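Long-range contacts in 3-oxoacyl-[acyl-carrier-protein] synthase 3 (Micrococcus luteus NCTC 2665, PDB 4EWP), which probably catalyses the first condensation of fatty acid synthesis, adding two carbons from malonyl-ACP to a short acyl primer: residues Arg280-Phe285 against Val297-Ala302; Asn26-Glu31 against Val51-Ala56. All coordinates share one frame; numbering follows the deposited sequence.

Overall arrangement
Following the chain from the N terminus, interaction 2 comes first: after strand 13-22 of the N-terminal five-stranded sheet, residues 26-31 pair with 51-56, closing a loop of 19 residues that carries helix 41-48. Interaction 1 comes much later, in the C-terminal half, where 280-285 meets 297-302 across an 11-residue connection after strand 269-274. The loops are in series, neither enclosing nor crossing the other, and their centres lie about 18 Å apart. They nevertheless touch, since Ala302 O lies 2.8 Å from Val51 N and 3.1 Å from Thr52 N, probable hydrogen bonds. The ribbon of the first half is thereby joined to the segment following edge strand 296-297 of the second.

Interaction 1. Residues Arg280-Phe285 against Val297-Ala302; sequences RIIDEF and VARDIA
Ile282, on the helix of a beta-alpha-beta crossover, packs against Val297, at the end of the edge strand that follows, and against Ile301, in the segment that runs on into the next helix. Its two branches divide the work. CG2, anti to the backbone N (CG1 at chi1 -61°), lies 3.7 Å from Val297 CG1, while CD1, carried outward by an extended chi2 of 175°, comes 4.1 Å from Ile301 CG2. In each pair the two side chains pass one another, pointing opposite ways. Between these contacts sits Ala298 O, 3.8 Å from both Ile282 CG2 and Ile282 CD1. An alanine in place of Ile282 would probably open a gap between helix and loop, leaving Val297 CG1 and Ile301 CG2 without their partner on the helix.

The crossover joins parallel strands 269-274 and 296-297 of the C-terminal half of the thiolase-like fold. Gln276, in the predicted ACP-binding region, bonds both Ala298 O and Ile301 N, fixing the turn that Ile282 packs on. The side chain of Ile301 is about 5 Å from that of Asn306, a predicted active-site residue. One residue along the helix, on the more exposed side, Asp283 and Arg299 bring opposite charges together, but their nearest atoms are modelled too close for the details of this salt bridge to be trusted.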
loop_
_atom_site.group_PDB
_atom_site.type_symbol
_atom_site.label_atom_id
_atom_site.label_comp_id
_atom_site.label_asym_id
_atom_site.label_seq_id
_atom_site.Cartn_x
_atom_site.Cartn_y
_atom_site.Cartn_z
ATOM N N ARG A 280 -9.813 27.597 0.309
ATOM C CA ARG A 280 -9.811 28.217 1.629
ATOM C C ARG A 280 -8.672 27.661 2.495
ATOM O O ARG A 280 -7.958 28.410 3.174
ATOM C CB ARG A 280 -11.179 28.024 2.288
ATOM C CG ARG A 280 -11.243 28.448 3.739
ATOM C CD ARG A 280 -10.894 29.928 3.912
ATOM N NE ARG A 280 -11.049 30.381 5.298
ATOM C CZ ARG A 280 -10.054 30.864 6.040
ATOM N NH1 ARG A 280 -8.838 30.967 5.521
ATOM N NH2 ARG A 280 -10.268 31.253 7.291
ATOM N N ILE A 281 -8.490 26.342 2.463
ATOM C CA ILE A 281 -7.360 25.754 3.180
ATOM C C ILE A 281 -6.015 26.256 2.620
ATOM O O ILE A 281 -5.120 26.649 3.376
ATOM C CB ILE A 281 -7.394 24.223 3.166
ATOM C CG1 ILE A 281 -8.489 23.720 4.114
ATOM C CG2 ILE A 281 -6.036 23.669 3.573
ATOM C CD1 ILE A 281 -8.715 22.222 4.073
ATOM N N ILE A 282 -5.878 26.237 1.295
ATOM C CA ILE A 282 -4.650 26.695 0.651
ATOM C C ILE A 282 -4.301 28.133 1.052
ATOM O O ILE A 282 -3.167 28.408 1.457
ATOM C CB ILE A 282 -4.742 26.608 -0.884
ATOM C CG1 ILE A 282 -4.952 25.167 -1.344
ATOM C CG2 ILE A 282 -3.479 27.180 -1.532
ATOM C CD1 ILE A 282 -5.166 25.057 -2.851
ATOM N N ASP A 283 -5.263 29.049 0.927
ATOM C CA ASP A 283 -5.020 30.450 1.284
ATOM C C ASP A 283 -4.566 30.626 2.738
ATOM O O ASP A 283 -3.559 31.274 3.006
ATOM C CB ASP A 283 -6.268 31.301 1.056
ATOM C CG ASP A 283 -6.671 31.374 -0.398
ATOM O OD1 ASP A 283 -5.863 30.975 -1.252
ATOM O OD2 ASP A 283 -7.793 31.839 -0.684
ATOM N N GLU A 284 -5.320 30.047 3.670
ATOM C CA GLU A 284 -5.061 30.229 5.090
ATOM C C GLU A 284 -3.702 29.629 5.447
ATOM O O GLU A 284 -2.947 30.183 6.257
ATOM C CB GLU A 284 -6.182 29.588 5.912
ATOM C CG GLU A 284 -6.252 30.050 7.351
ATOM C CD GLU A 284 -6.249 31.560 7.481
ATOM O OE1 GLU A 284 -7.179 32.210 6.960
ATOM O OE2 GLU A 284 -5.305 32.094 8.103
ATOM N N PHE A 285 -3.401 28.501 4.806
ATOM C CA PHE A 285 -2.115 27.824 4.929
ATOM C C PHE A 285 -0.955 28.739 4.485
ATOM O O PHE A 285 -0.008 28.987 5.236
ATOM C CB PHE A 285 -2.171 26.555 4.073
ATOM C CG PHE A 285 -1.273 25.456 4.538
ATOM C CD1 PHE A 285 -1.573 24.136 4.227
ATOM C CD2 PHE A 285 -0.126 25.730 5.262
ATOM C CE1 PHE A 285 -0.749 23.103 4.639
ATOM C CE2 PHE A 285 0.710 24.705 5.678
ATOM C CZ PHE A 285 0.397 23.388 5.367
ATOM N N VAL A 297 2.251 30.078 -5.173
ATOM C CA VAL A 297 1.361 29.132 -4.514
ATOM C C VAL A 297 0.515 28.342 -5.529
ATOM O O VAL A 297 -0.214 28.931 -6.336
ATOM C CB VAL A 297 0.431 29.863 -3.532
ATOM C CG1 VAL A 297 -0.579 28.909 -2.935
ATOM C CG2 VAL A 297 1.248 30.549 -2.443
ATOM N N ALA A 298 0.619 27.012 -5.494
ATOM C CA ALA A 298 -0.211 26.156 -6.355
ATOM C C ALA A 298 -1.708 26.289 -6.035
ATOM O O ALA A 298 -2.119 26.109 -4.889
ATOM C CB ALA A 298 0.220 24.698 -6.229
ATOM N N ARG A 299 -2.520 26.578 -7.044
ATOM C CA ARG A 299 -3.972 26.639 -6.853
ATOM C C ARG A 299 -4.719 25.881 -7.949
ATOM O O ARG A 299 -5.833 26.244 -8.319
ATOM C CB ARG A 299 -4.464 28.094 -6.804
ATOM C CG ARG A 299 -3.837 28.928 -5.707
ATOM C CD ARG A 299 -4.464 30.318 -5.614
ATOM N NE ARG A 299 -3.546 31.213 -4.924
ATOM C CZ ARG A 299 -3.581 31.422 -3.622
ATOM N NH1 ARG A 299 -4.511 30.826 -2.912
ATOM N NH2 ARG A 299 -2.709 32.225 -3.038
ATOM N N ASP A 300 -4.091 24.838 -8.471
ATOM C CA ASP A 300 -4.704 23.988 -9.483
ATOM C C ASP A 300 -6.155 23.579 -9.154
ATOM O O ASP A 300 -6.957 23.335 -10.061
ATOM C CB ASP A 300 -3.855 22.723 -9.670
ATOM C CG ASP A 300 -4.159 22.004 -10.962
ATOM O OD1 ASP A 300 -4.578 22.664 -11.940
ATOM O OD2 ASP A 300 -3.968 20.772 -11.006
ATOM N N ILE A 301 -6.484 23.489 -7.866
ATOM C CA ILE A 301 -7.812 23.039 -7.435
ATOM C C ILE A 301 -8.995 23.723 -8.153
ATOM O O ILE A 301 -10.044 23.104 -8.347
ATOM C CB ILE A 301 -7.998 23.202 -5.908
ATOM C CG1 ILE A 301 -9.132 22.303 -5.405
ATOM C CG2 ILE A 301 -8.268 24.649 -5.552
ATOM C CD1 ILE A 301 -9.587 22.641 -4.008
ATOM N N ALA A 302 -8.829 24.989 -8.546
ATOM C CA ALA A 302 -9.913 25.733 -9.195
ATOM C C ALA A 302 -10.432 25.068 -10.470
ATOM O O ALA A 302 -11.624 25.148 -10.772
ATOM C CB ALA A 302 -9.485 27.171 -9.492
#

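Interaction 2. Residues Asn26-Glu31 against Val51-Ala56; sequences NLVPNE and VTRQRA
Arg53 and Asn30 meet through a folded side chain: Arg53 CG stands between its own backbone N and carbonyl carbon (chi1 75°), bends at chi2 and chi3 follow, and Asn30 CG lies beside its own N (chi1 -70°). The guanidinium grips Asn30 OD1 end-on, from Arg53 NH1 at 2.9 Å and Arg53 NH2 at 3.0 Å, with that oxygen in its plane and the amide turned 62° from it. Arg53 NH2 also reaches Val28 O at 2.9 Å from above the carbonyl plane, and Arg53 N bonds the same oxygen, which thus takes two donors. NH1 has a further partner in Phe166 O.

The backbone forms a two-stranded antiparallel ribbon: Val28 and Arg53 are its hydrogen-bonded pair, flanked by non-hydrogen-bonded pairs Leu27-Gln54 and Pro29-Thr52, a position where proline's missing N-H costs no cross-strand bond. Arg55 N to Asn26 O, 2.8 Å, extends the ladder. At the other end the Asn30 N to Val51 O bond is weak at 3.3 Å, and a water bridges the same two atoms. On the Leu27 face, Leu27 CD2 lies 3.7 Å from Gln54 CG. On the Val28 face, Val28 CG2 presses to 3.4 Å from Arg55 CG, while Arg55 NE bonds Leu168 O.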
loop_
_atom_site.group_PDB
_atom_site.type_symbol
_atom_site.label_atom_id
_atom_site.label_comp_id
_atom_site.label_asym_id
_atom_site.label_seq_id
_atom_site.Cartn_x
_atom_site.Cartn_y
_atom_site.Cartn_z
ATOM N N ASN A 26 -12.694 15.765 -19.357
ATOM C CA ASN A 26 -13.996 16.216 -18.872
ATOM C C ASN A 26 -13.857 17.112 -17.643
ATOM O O ASN A 26 -13.569 16.645 -16.541
ATOM C CB ASN A 26 -14.926 15.028 -18.581
ATOM C CG ASN A 26 -16.376 15.446 -18.453
ATOM O OD1 ASN A 26 -16.733 16.565 -18.813
ATOM N ND2 ASN A 26 -17.221 14.553 -17.938
ATOM N N LEU A 27 -14.043 18.409 -17.847
ATOM C CA LEU A 27 -14.022 19.355 -16.746
ATOM C C LEU A 27 -15.453 19.684 -16.397
ATOM O O LEU A 27 -16.093 20.473 -17.085
ATOM C CB LEU A 27 -13.276 20.631 -17.140
ATOM C CG LEU A 27 -11.806 20.435 -17.520
ATOM C CD1 LEU A 27 -11.107 21.790 -17.590
ATOM C CD2 LEU A 27 -11.074 19.501 -16.547
ATOM N N VAL A 28 -15.960 19.058 -15.342
ATOM C CA VAL A 28 -17.343 19.254 -14.920
ATOM C C VAL A 28 -17.509 20.561 -14.148
ATOM O O VAL A 28 -16.796 20.817 -13.180
ATOM C CB VAL A 28 -17.820 18.069 -14.056
ATOM C CG1 VAL A 28 -19.242 18.293 -13.570
ATOM C CG2 VAL A 28 -17.704 16.761 -14.837
ATOM N N PRO A 29 -18.446 21.414 -14.592
ATOM C CA PRO A 29 -18.697 22.675 -13.882
ATOM C C PRO A 29 -19.650 22.494 -12.704
ATOM O O PRO A 29 -20.428 21.535 -12.660
ATOM C CB PRO A 29 -19.358 23.546 -14.950
ATOM C CG PRO A 29 -20.080 22.571 -15.808
ATOM C CD PRO A 29 -19.197 21.335 -15.856
ATOM N N ASN A 30 -19.597 23.430 -11.765
ATOM C CA ASN A 30 -20.412 23.343 -10.566
ATOM C C ASN A 30 -21.875 23.041 -10.840
ATOM O O ASN A 30 -22.523 22.333 -10.076
ATOM C CB ASN A 30 -20.274 24.623 -9.743
ATOM C CG ASN A 30 -18.900 24.759 -9.109
ATOM O OD1 ASN A 30 -18.138 23.782 -9.022
ATOM N ND2 ASN A 30 -18.573 25.965 -8.655
ATOM N N GLU A 31 -22.388 23.574 -11.941
ATOM C CA GLU A 31 -23.825 23.568 -12.213
ATOM C C GLU A 31 -24.380 22.156 -12.406
ATOM O O GLU A 31 -25.559 21.899 -12.152
ATOM C CB GLU A 31 -24.129 24.432 -13.443
ATOM C CG GLU A 31 -25.594 24.838 -13.585
ATOM C CD GLU A 31 -25.948 26.135 -12.850
ATOM O OE1 GLU A 31 -25.039 26.784 -12.280
ATOM O OE2 GLU A 31 -27.145 26.505 -12.854
ATOM N N VAL A 51 -14.137 25.659 -9.603
ATOM C CA VAL A 51 -14.993 26.037 -10.729
ATOM C C VAL A 51 -15.347 24.790 -11.522
ATOM O O VAL A 51 -16.513 24.525 -11.807
ATOM C CB VAL A 51 -14.291 27.033 -11.669
ATOM C CG1 VAL A 51 -15.130 27.282 -12.918
ATOM C CG2 VAL A 51 -14.007 28.319 -10.945
ATOM N N THR A 52 -14.320 24.032 -11.884
ATOM C CA THR A 52 -14.512 22.754 -12.543
ATOM C C THR A 52 -13.664 21.704 -11.835
ATOM O O THR A 52 -12.670 22.034 -11.163
ATOM C CB THR A 52 -14.101 22.812 -14.037
ATOM O OG1 THR A 52 -12.687 23.037 -14.142
ATOM C CG2 THR A 52 -14.835 23.936 -14.763
ATOM N N ARG A 53 -14.058 20.442 -11.982
ATOM C CA ARG A 53 -13.214 19.334 -11.562
ATOM C C ARG A 53 -13.070 18.302 -12.685
ATOM O O ARG A 53 -13.992 18.089 -13.483
ATOM C CB ARG A 53 -13.730 18.684 -10.268
ATOM C CG ARG A 53 -14.974 17.805 -10.423
ATOM C CD ARG A 53 -16.241 18.629 -10.506
ATOM N NE ARG A 53 -16.500 19.386 -9.278
ATOM C CZ ARG A 53 -16.992 20.624 -9.249
ATOM N NH1 ARG A 53 -17.206 21.228 -8.085
ATOM N NH2 ARG A 53 -17.288 21.258 -10.382
ATOM N N GLN A 54 -11.891 17.696 -12.754
ATOM C CA GLN A 54 -11.621 16.612 -13.685
ATOM C C GLN A 54 -12.486 15.413 -13.339
ATOM O O GLN A 54 -12.499 14.958 -12.198
ATOM C CB GLN A 54 -10.137 16.235 -13.620
ATOM C CG GLN A 54 -9.257 17.331 -14.182
ATOM C CD GLN A 54 -7.815 17.264 -13.739
ATOM O OE1 GLN A 54 -7.042 18.189 -14.003
ATOM N NE2 GLN A 54 -7.436 16.178 -13.067
ATOM N N ARG A 55 -13.232 14.916 -14.318
ATOM C CA ARG A 55 -14.016 13.707 -14.122
ATOM C C ARG A 55 -13.686 12.690 -15.217
ATOM O O ARG A 55 -13.866 12.948 -16.405
ATOM C CB ARG A 55 -15.518 14.024 -14.051
ATOM C CG ARG A 55 -15.944 14.682 -12.727
ATOM C CD ARG A 55 -15.564 13.788 -11.538
ATOM N NE ARG A 55 -15.864 14.370 -10.231
ATOM C CZ ARG A 55 -17.084 14.433 -9.686
ATOM N NH1 ARG A 55 -18.145 13.968 -10.340
ATOM N NH2 ARG A 55 -17.250 14.975 -8.481
ATOM N N ALA A 56 -13.174 11.539 -14.795
ATOM C CA ALA A 56 -12.724 10.503 -15.713
ATOM C C ALA A 56 -13.885 9.713 -16.272
ATOM O O ALA A 56 -14.896 9.525 -15.598
ATOM C CB ALA A 56 -11.743 9.556 -15.000
HETATM O O HOH W 1 -12.657 12.641 -19.001
HETATM O O HOH W 2 -18.428 26.245 -12.539
#